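Local coordinates for type IV pilus assembly protein PilF (Pseudomonas aeruginosa, PDB 2HO1) that acts in type IV pilus biogenesis as an outer membrane lipoprotein that interacts with PilQ and is essential for its localization and assembly into dodecameric secretins, at residues L179-V192 and R210-F222. Residues are numbered along the deposited sequence; the frame is centred on the assembly and turned at random.
Sequences LEMADLLYKEREYV and RSLLLGIRLAKVF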
ATOM      1  N   LEU A 179     -15.774 -11.777 -11.392  1.00 34.87           N
ATOM      2  CA  LEU A 179     -17.055 -11.105 -11.626  1.00 35.16           C
ATOM      3  C   LEU A 179     -16.911  -9.597 -11.520  1.00 34.71           C
ATOM      4  O   LEU A 179     -17.477  -8.864 -12.334  1.00 32.86           O
ATOM      5  CB  LEU A 179     -18.125 -11.595 -10.629  1.00 36.29           C
ATOM      6  CG  LEU A 179     -19.454 -10.834 -10.639  1.00 35.99           C
ATOM      7  CD1 LEU A 179     -20.219 -11.120 -11.920  1.00 38.65           C
ATOM      8  CD2 LEU A 179     -20.265 -11.274  -9.420  1.00 37.25           C
ATOM      9  N   GLU A 180     -16.146  -9.123 -10.527  1.00 35.12           N
ATOM     10  CA  GLU A 180     -15.953  -7.682 -10.381  1.00 33.99           C
ATOM     11  C   GLU A 180     -15.187  -7.168 -11.594  1.00 34.47           C
ATOM     12  O   GLU A 180     -15.468  -6.083 -12.086  1.00 33.54           O
ATOM     13  CB  GLU A 180     -15.194  -7.344  -9.096  1.00 35.18           C
ATOM     14  CG  GLU A 180     -15.924  -7.683  -7.808  1.00 36.11           C
ATOM     15  CD  GLU A 180     -17.293  -7.015  -7.700  1.00 37.12           C
ATOM     16  OE1 GLU A 180     -17.442  -5.859  -8.121  1.00 35.70           O
ATOM     17  OE2 GLU A 180     -18.224  -7.654  -7.182  1.00 40.63           O
HETATM   18  N   MSE A 181     -14.240  -7.959 -12.101  1.00 36.35           N
HETATM   19  CA  MSE A 181     -13.488  -7.554 -13.296  1.00 37.25           C
HETATM   20  C   MSE A 181     -14.438  -7.470 -14.483  1.00 38.18           C
HETATM   21  O   MSE A 181     -14.438  -6.483 -15.228  1.00 39.03           O
HETATM   22  CB  MSE A 181     -12.362  -8.550 -13.623  1.00 37.08           C
HETATM   23  CG  MSE A 181     -11.093  -8.435 -12.766  1.00 41.44           C
HETATM   24 SE   MSE A 181     -10.173  -6.738 -12.967  1.00 47.02          SE
HETATM   25  CE  MSE A 181      -9.927  -6.702 -14.856  1.00 41.63           C
ATOM     26  N   ALA A 182     -15.246  -8.512 -14.673  1.00 38.30           N
ATOM     27  CA  ALA A 182     -16.204  -8.526 -15.791  1.00 38.42           C
ATOM     28  C   ALA A 182     -17.104  -7.287 -15.745  1.00 38.77           C
ATOM     29  O   ALA A 182     -17.343  -6.624 -16.774  1.00 40.11           O
ATOM     30  CB  ALA A 182     -17.075  -9.813 -15.739  1.00 37.89           C
ATOM     31  N   ASP A 183     -17.605  -6.962 -14.559  1.00 36.43           N
ATOM     32  CA  ASP A 183     -18.476  -5.807 -14.444  1.00 37.52           C
ATOM     33  C   ASP A 183     -17.750  -4.523 -14.835  1.00 38.99           C
ATOM     34  O   ASP A 183     -18.287  -3.689 -15.572  1.00 36.47           O
ATOM     35  CB  ASP A 183     -19.034  -5.711 -13.020  1.00 37.65           C
ATOM     36  CG  ASP A 183     -20.256  -4.795 -12.927  1.00 42.75           C
ATOM     37  OD1 ASP A 183     -21.095  -4.796 -13.869  1.00 43.20           O
ATOM     38  OD2 ASP A 183     -20.389  -4.081 -11.906  1.00 43.26           O
ATOM     39  N   LEU A 184     -16.519  -4.358 -14.353  1.00 40.87           N
ATOM     40  CA  LEU A 184     -15.772  -3.151 -14.677  1.00 42.25           C
ATOM     41  C   LEU A 184     -15.511  -3.053 -16.158  1.00 41.48           C
ATOM     42  O   LEU A 184     -15.762  -2.021 -16.763  1.00 43.68           O
ATOM     43  CB  LEU A 184     -14.450  -3.122 -13.922  1.00 42.82           C
ATOM     44  CG  LEU A 184     -14.612  -2.912 -12.424  1.00 41.87           C
ATOM     45  CD1 LEU A 184     -13.273  -3.134 -11.739  1.00 43.24           C
ATOM     46  CD2 LEU A 184     -15.146  -1.526 -12.166  1.00 40.36           C
ATOM     47  N   LEU A 185     -15.018  -4.131 -16.754  1.00 42.09           N
ATOM     48  CA  LEU A 185     -14.730  -4.115 -18.190  1.00 43.58           C
ATOM     49  C   LEU A 185     -15.999  -3.864 -18.994  1.00 44.94           C
ATOM     50  O   LEU A 185     -15.994  -3.081 -19.949  1.00 44.60           O
ATOM     51  CB  LEU A 185     -14.073  -5.423 -18.604  1.00 42.56           C
ATOM     52  CG  LEU A 185     -12.727  -5.583 -17.901  1.00 43.79           C
ATOM     53  CD1 LEU A 185     -12.224  -7.030 -18.045  1.00 41.64           C
ATOM     54  CD2 LEU A 185     -11.737  -4.560 -18.492  1.00 43.22           C
ATOM     55  N   TYR A 186     -17.091  -4.518 -18.613  1.00 46.30           N
ATOM     56  CA  TYR A 186     -18.351  -4.291 -19.297  1.00 47.73           C
ATOM     57  C   TYR A 186     -18.689  -2.814 -19.267  1.00 50.07           C
ATOM     58  O   TYR A 186     -18.999  -2.220 -20.296  1.00 52.21           O
ATOM     59  CB  TYR A 186     -19.487  -5.096 -18.670  1.00 48.91           C
ATOM     60  CG  TYR A 186     -20.836  -4.753 -19.254  1.00 48.98           C
ATOM     61  CD1 TYR A 186     -21.196  -5.192 -20.519  1.00 50.81           C
ATOM     62  CD2 TYR A 186     -21.739  -3.973 -18.553  1.00 50.00           C
ATOM     63  CE1 TYR A 186     -22.421  -4.874 -21.062  1.00 52.00           C
ATOM     64  CE2 TYR A 186     -22.967  -3.649 -19.089  1.00 53.59           C
ATOM     65  CZ  TYR A 186     -23.303  -4.104 -20.344  1.00 52.99           C
ATOM     66  OH  TYR A 186     -24.526  -3.785 -20.883  1.00 54.24           O
ATOM     67  N   LYS A 187     -18.620  -2.219 -18.081  1.00 52.05           N
ATOM     68  CA  LYS A 187     -18.933  -0.807 -17.946  1.00 52.99           C
ATOM     69  C   LYS A 187     -17.991   0.071 -18.774  1.00 55.08           C
ATOM     70  O   LYS A 187     -18.356   1.185 -19.132  1.00 55.03           O
ATOM     71  CB  LYS A 187     -18.882  -0.386 -16.477  1.00 52.68           C
ATOM     72  CG  LYS A 187     -20.106  -0.760 -15.636  1.00 50.36           C
ATOM     73  CD  LYS A 187     -19.886  -0.299 -14.199  1.00 50.40           C
ATOM     74  CE  LYS A 187     -21.119  -0.479 -13.348  1.00 52.26           C
ATOM     75  NZ  LYS A 187     -21.565  -1.898 -13.349  1.00 55.00           N
ATOM     76  N   GLU A 188     -16.791  -0.435 -19.067  1.00 56.54           N
ATOM     77  CA  GLU A 188     -15.788   0.286 -19.865  1.00 58.40           C
ATOM     78  C   GLU A 188     -15.959   0.014 -21.360  1.00 58.89           C
ATOM     79  O   GLU A 188     -15.181   0.513 -22.174  1.00 58.63           O
ATOM     80  CB  GLU A 188     -14.368  -0.173 -19.517  1.00 60.33           C
ATOM     81  CG  GLU A 188     -13.772   0.348 -18.232  1.00 64.42           C
ATOM     82  CD  GLU A 188     -12.407  -0.266 -17.953  1.00 64.58           C
ATOM     83  OE1 GLU A 188     -11.623  -0.441 -18.905  1.00 67.29           O
ATOM     84  OE2 GLU A 188     -12.109  -0.565 -16.783  1.00 67.49           O
ATOM     85  N   ARG A 189     -16.939  -0.815 -21.707  1.00 59.03           N
ATOM     86  CA  ARG A 189     -17.188  -1.183 -23.098  1.00 58.70           C
ATOM     87  C   ARG A 189     -16.109  -2.132 -23.637  1.00 57.03           C
ATOM     88  O   ARG A 189     -16.063  -2.389 -24.830  1.00 58.84           O
ATOM     89  CB  ARG A 189     -17.247   0.063 -23.981  1.00 61.33           C
ATOM     90  CG  ARG A 189     -18.320   1.062 -23.613  1.00 64.71           C
ATOM     91  CD  ARG A 189     -19.648   0.708 -24.249  1.00 67.42           C
ATOM     92  NE  ARG A 189     -20.670   1.721 -23.996  1.00 70.18           N
ATOM     93  CZ  ARG A 189     -20.534   3.019 -24.269  1.00 71.76           C
ATOM     94  NH1 ARG A 189     -19.406   3.481 -24.805  1.00 72.27           N
ATOM     95  NH2 ARG A 189     -21.535   3.858 -24.022  1.00 71.67           N
ATOM     96  N   GLU A 190     -15.240  -2.634 -22.767  1.00 54.58           N
ATOM     97  CA  GLU A 190     -14.183  -3.572 -23.147  1.00 53.10           C
ATOM     98  C   GLU A 190     -14.791  -4.974 -23.135  1.00 52.33           C
ATOM     99  O   GLU A 190     -14.350  -5.844 -22.374  1.00 51.94           O
ATOM    100  CB  GLU A 190     -13.057  -3.523 -22.119  1.00 56.19           C
ATOM    101  CG  GLU A 190     -12.095  -2.366 -22.234  1.00 58.36           C
ATOM    102  CD  GLU A 190     -11.050  -2.612 -23.307  1.00 62.50           C
ATOM    103  OE1 GLU A 190     -11.368  -2.397 -24.500  1.00 62.25           O
ATOM    104  OE2 GLU A 190      -9.921  -3.040 -22.953  1.00 63.98           O
ATOM    105  N   TYR A 191     -15.787  -5.194 -23.992  1.00 50.54           N
ATOM    106  CA  TYR A 191     -16.516  -6.456 -24.054  1.00 47.89           C
ATOM    107  C   TYR A 191     -15.780  -7.773 -24.137  1.00 47.45           C
ATOM    108  O   TYR A 191     -16.195  -8.732 -23.498  1.00 47.26           O
ATOM    109  CB  TYR A 191     -17.542  -6.409 -25.183  1.00 47.84           C
ATOM    110  CG  TYR A 191     -18.461  -5.224 -25.093  1.00 48.51           C
ATOM    111  CD1 TYR A 191     -19.282  -5.032 -23.979  1.00 48.16           C
ATOM    112  CD2 TYR A 191     -18.492  -4.268 -26.105  1.00 48.51           C
ATOM    113  CE1 TYR A 191     -20.113  -3.916 -23.883  1.00 47.18           C
ATOM    114  CE2 TYR A 191     -19.310  -3.155 -26.014  1.00 47.77           C
ATOM    115  CZ  TYR A 191     -20.116  -2.990 -24.905  1.00 47.31           C
ATOM    116  OH  TYR A 191     -20.938  -1.903 -24.841  1.00 47.17           O
ATOM    117  N   VAL A 192     -14.709  -7.862 -24.915  1.00 47.89           N
ATOM    118  CA  VAL A 192     -14.028  -9.147 -25.010  1.00 48.10           C
ATOM    119  C   VAL A 192     -13.326  -9.504 -23.717  1.00 49.49           C
ATOM    120  O   VAL A 192     -13.398 -10.643 -23.259  1.00 51.23           O
ATOM    121  CB  VAL A 192     -13.028  -9.188 -26.207  1.00 48.60           C
ATOM    122  CG1 VAL A 192     -12.273 -10.523 -26.231  1.00 46.52           C
ATOM    123  CG2 VAL A 192     -13.803  -9.029 -27.499  1.00 48.69           C
ATOM    124  N   ARG A 210     -27.574 -10.085  -9.946  1.00 46.30           N
ATOM    125  CA  ARG A 210     -26.566  -9.232 -10.547  1.00 45.20           C
ATOM    126  C   ARG A 210     -25.787  -9.907 -11.673  1.00 44.08           C
ATOM    127  O   ARG A 210     -25.716  -9.379 -12.774  1.00 45.49           O
ATOM    128  CB  ARG A 210     -25.580  -8.752  -9.481  1.00 45.57           C
ATOM    129  CG  ARG A 210     -24.450  -7.880 -10.046  1.00 45.30           C
ATOM    130  CD  ARG A 210     -23.287  -7.765  -9.079  1.00 44.95           C
ATOM    131  NE  ARG A 210     -22.199  -6.984  -9.662  1.00 45.26           N
ATOM    132  CZ  ARG A 210     -20.981  -6.901  -9.143  1.00 41.85           C
ATOM    133  NH1 ARG A 210     -20.700  -7.556  -8.035  1.00 40.12           N
ATOM    134  NH2 ARG A 210     -20.052  -6.166  -9.739  1.00 39.23           N
ATOM    135  N   SER A 211     -25.198 -11.064 -11.403  1.00 44.70           N
ATOM    136  CA  SER A 211     -24.408 -11.743 -12.412  1.00 45.82           C
ATOM    137  C   SER A 211     -25.204 -12.279 -13.597  1.00 48.82           C
ATOM    138  O   SER A 211     -24.682 -12.310 -14.720  1.00 50.10           O
ATOM    139  CB  SER A 211     -23.553 -12.849 -11.793  1.00 43.74           C
ATOM    140  OG  SER A 211     -24.324 -13.880 -11.240  1.00 43.14           O
ATOM    141  N   LEU A 212     -26.455 -12.681 -13.368  1.00 47.57           N
ATOM    142  CA  LEU A 212     -27.290 -13.182 -14.459  1.00 47.12           C
ATOM    143  C   LEU A 212     -27.545 -12.037 -15.426  1.00 46.26           C
ATOM    144  O   LEU A 212     -27.459 -12.217 -16.641  1.00 46.40           O
ATOM    145  CB  LEU A 212     -28.635 -13.752 -13.937  1.00 44.57           C
ATOM    146  CG  LEU A 212     -28.500 -15.098 -13.214  1.00 43.16           C
ATOM    147  CD1 LEU A 212     -29.775 -15.436 -12.451  1.00 43.43           C
ATOM    148  CD2 LEU A 212     -28.150 -16.195 -14.232  1.00 42.00           C
ATOM    149  N   LEU A 213     -27.826 -10.854 -14.897  1.00 46.30           N
ATOM    150  CA  LEU A 213     -28.092  -9.710 -15.756  1.00 46.53           C
ATOM    151  C   LEU A 213     -26.842  -9.300 -16.544  1.00 48.50           C
ATOM    152  O   LEU A 213     -26.934  -8.922 -17.724  1.00 49.19           O
ATOM    153  CB  LEU A 213     -28.592  -8.533 -14.940  1.00 45.42           C
ATOM    154  CG  LEU A 213     -28.972  -7.312 -15.780  1.00 46.29           C
ATOM    155  CD1 LEU A 213     -30.184  -7.634 -16.657  1.00 45.76           C
ATOM    156  CD2 LEU A 213     -29.276  -6.151 -14.870  1.00 44.61           C
ATOM    157  N   LEU A 214     -25.679  -9.376 -15.896  1.00 48.37           N
ATOM    158  CA  LEU A 214     -24.424  -9.019 -16.554  1.00 48.18           C
ATOM    159  C   LEU A 214     -24.182 -10.009 -17.688  1.00 48.61           C
ATOM    160  O   LEU A 214     -23.789  -9.614 -18.787  1.00 49.03           O
ATOM    161  CB  LEU A 214     -23.244  -9.047 -15.556  1.00 44.91           C
ATOM    162  CG  LEU A 214     -21.808  -8.884 -16.108  1.00 45.17           C
ATOM    163  CD1 LEU A 214     -21.707  -7.594 -16.945  1.00 42.38           C
ATOM    164  CD2 LEU A 214     -20.792  -8.856 -14.946  1.00 42.25           C
ATOM    165  N   GLY A 215     -24.411 -11.292 -17.413  1.00 49.11           N
ATOM    166  CA  GLY A 215     -24.220 -12.321 -18.422  1.00 52.02           C
ATOM    167  C   GLY A 215     -25.208 -12.157 -19.567  1.00 54.03           C
ATOM    168  O   GLY A 215     -24.892 -12.401 -20.731  1.00 55.99           O
ATOM    169  N   ILE A 216     -26.428 -11.758 -19.230  1.00 54.35           N
ATOM    170  CA  ILE A 216     -27.451 -11.523 -20.232  1.00 55.24           C
ATOM    171  C   ILE A 216     -27.023 -10.385 -21.139  1.00 55.63           C
ATOM    172  O   ILE A 216     -27.062 -10.510 -22.361  1.00 56.27           O
ATOM    173  CB  ILE A 216     -28.808 -11.186 -19.598  1.00 54.29           C
ATOM    174  CG1 ILE A 216     -29.489 -12.458 -19.092  1.00 53.58           C
ATOM    175  CG2 ILE A 216     -29.694 -10.470 -20.599  1.00 53.52           C
ATOM    176  CD1 ILE A 216     -30.648 -12.198 -18.165  1.00 52.40           C
ATOM    177  N   ARG A 217     -26.603  -9.266 -20.558  1.00 55.14           N
ATOM    178  CA  ARG A 217     -26.173  -8.133 -21.375  1.00 55.39           C
ATOM    179  C   ARG A 217     -24.912  -8.446 -22.205  1.00 56.48           C
ATOM    180  O   ARG A 217     -24.733  -7.889 -23.294  1.00 56.53           O
ATOM    181  CB  ARG A 217     -25.952  -6.898 -20.497  1.00 54.34           C
ATOM    182  CG  ARG A 217     -27.244  -6.311 -19.929  1.00 53.34           C
ATOM    183  CD  ARG A 217     -26.957  -5.379 -18.781  1.00 52.85           C
ATOM    184  NE  ARG A 217     -28.119  -4.608 -18.338  1.00 51.07           N
ATOM    185  CZ  ARG A 217     -28.132  -3.876 -17.221  1.00 53.12           C
ATOM    186  NH1 ARG A 217     -27.056  -3.835 -16.430  1.00 50.16           N
ATOM    187  NH2 ARG A 217     -29.217  -3.192 -16.875  1.00 52.01           N
ATOM    188  N   LEU A 218     -24.053  -9.338 -21.710  1.00 56.33           N
ATOM    189  CA  LEU A 218     -22.855  -9.702 -22.458  1.00 57.56           C
ATOM    190  C   LEU A 218     -23.242 -10.590 -23.637  1.00 59.85           C
ATOM    191  O   LEU A 218     -22.714 -10.421 -24.742  1.00 61.06           O
ATOM    192  CB  LEU A 218     -21.832 -10.422 -21.573  1.00 55.48           C
ATOM    193  CG  LEU A 218     -20.923  -9.510 -20.733  1.00 56.30           C
ATOM    194  CD1 LEU A 218     -19.973 -10.348 -19.881  1.00 55.71           C
ATOM    195  CD2 LEU A 218     -20.131  -8.584 -21.652  1.00 54.79           C
ATOM    196  N   ALA A 219     -24.160 -11.529 -23.409  1.00 61.25           N
ATOM    197  CA  ALA A 219     -24.633 -12.427 -24.469  1.00 62.02           C
ATOM    198  C   ALA A 219     -25.193 -11.590 -25.622  1.00 62.44           C
ATOM    199  O   ALA A 219     -24.899 -11.835 -26.793  1.00 62.10           O
ATOM    200  CB  ALA A 219     -25.715 -13.354 -23.924  1.00 61.41           C
ATOM    201  N   LYS A 220     -25.997 -10.589 -25.276  1.00 63.35           N
ATOM    202  CA  LYS A 220     -26.589  -9.712 -26.273  1.00 64.98           C
ATOM    203  C   LYS A 220     -25.517  -9.059 -27.138  1.00 65.83           C
ATOM    204  O   LYS A 220     -25.695  -8.906 -28.345  1.00 66.78           O
ATOM    205  CB  LYS A 220     -27.434  -8.631 -25.603  1.00 65.47           C
ATOM    206  CG  LYS A 220     -28.713  -9.144 -24.938  1.00 67.20           C
ATOM    207  CD  LYS A 220     -29.561  -7.965 -24.477  1.00 68.34           C
ATOM    208  CE  LYS A 220     -30.967  -8.394 -24.121  1.00 70.14           C
ATOM    209  NZ  LYS A 220     -31.905  -7.243 -24.229  1.00 71.75           N
ATOM    210  N   VAL A 221     -24.406  -8.673 -26.520  1.00 66.26           N
ATOM    211  CA  VAL A 221     -23.313  -8.047 -27.253  1.00 66.54           C
ATOM    212  C   VAL A 221     -22.674  -9.039 -28.229  1.00 66.46           C
ATOM    213  O   VAL A 221     -22.339  -8.680 -29.356  1.00 65.83           O
ATOM    214  CB  VAL A 221     -22.234  -7.498 -26.276  1.00 67.05           C
ATOM    215  CG1 VAL A 221     -20.926  -7.237 -27.011  1.00 65.44           C
ATOM    216  CG2 VAL A 221     -22.732  -6.205 -25.646  1.00 66.00           C
ATOM    217  N   PHE A 222     -22.522 -10.285 -27.795  1.00 66.74           N
ATOM    218  CA  PHE A 222     -21.924 -11.320 -28.628  1.00 68.17           C
ATOM    219  C   PHE A 222     -22.982 -12.195 -29.288  1.00 69.92           C
ATOM    220  O   PHE A 222     -22.756 -13.391 -29.529  1.00 69.11           O
ATOM    221  CB  PHE A 222     -20.993 -12.187 -27.786  1.00 67.54           C
ATOM    222  CG  PHE A 222     -19.781 -11.462 -27.297  1.00 68.32           C
ATOM    223  CD1 PHE A 222     -18.622 -11.426 -28.066  1.00 67.71           C
ATOM    224  CD2 PHE A 222     -19.793 -10.809 -26.066  1.00 67.84           C
ATOM    225  CE1 PHE A 222     -17.493 -10.753 -27.616  1.00 68.35           C
ATOM    226  CE2 PHE A 222     -18.673 -10.134 -25.609  1.00 68.08           C
ATOM    227  CZ  PHE A 222     -17.515 -10.106 -26.387  1.00 68.50           C
TER
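One arginine, R210, bridges two carboxylates a helical turn apart, E180 and D183. Extended along its whole length, it takes E180 end-on: R210 NH1 lies 2.6 Å from E180 OE2, and NH2 reaches OE1 in a nearly straight bond. R210 NH2 is also 3.0 Å from D183 OD2, bonding from above a carboxylate turned 79° from the guanidinium plane. Weak bonds from K187 NZ to both D183 oxygens extend the network.

Beside it the contact turns apolar. L214 fits as a knob among L179, A182, D183 and Y186, with CD1 against Y186 CB (3.8 Å). Y186 has CG anti to its backbone N (chi1 173°), which carries the ring across to L218 CD2 and brings OH to 3.4 Å from R217 CB. Beyond the Schellman turn at R189, V221 CG1 makes a CH-pi contact over one face of Y191, 4.1 Å from the ring centroid, while the F222 ring turns its edge to Y191 O.

Packing between the first helices of adjacent repeats is characteristic of a TPR superhelix. Here helices 179-187 and 210-221, assigned to TPR 5 and TPR 6, run 45° apart; F201, farther along helix 191-202, packs on L179 and S211, helix 157-170 on E180, and helix 225-238 on L212 and I216.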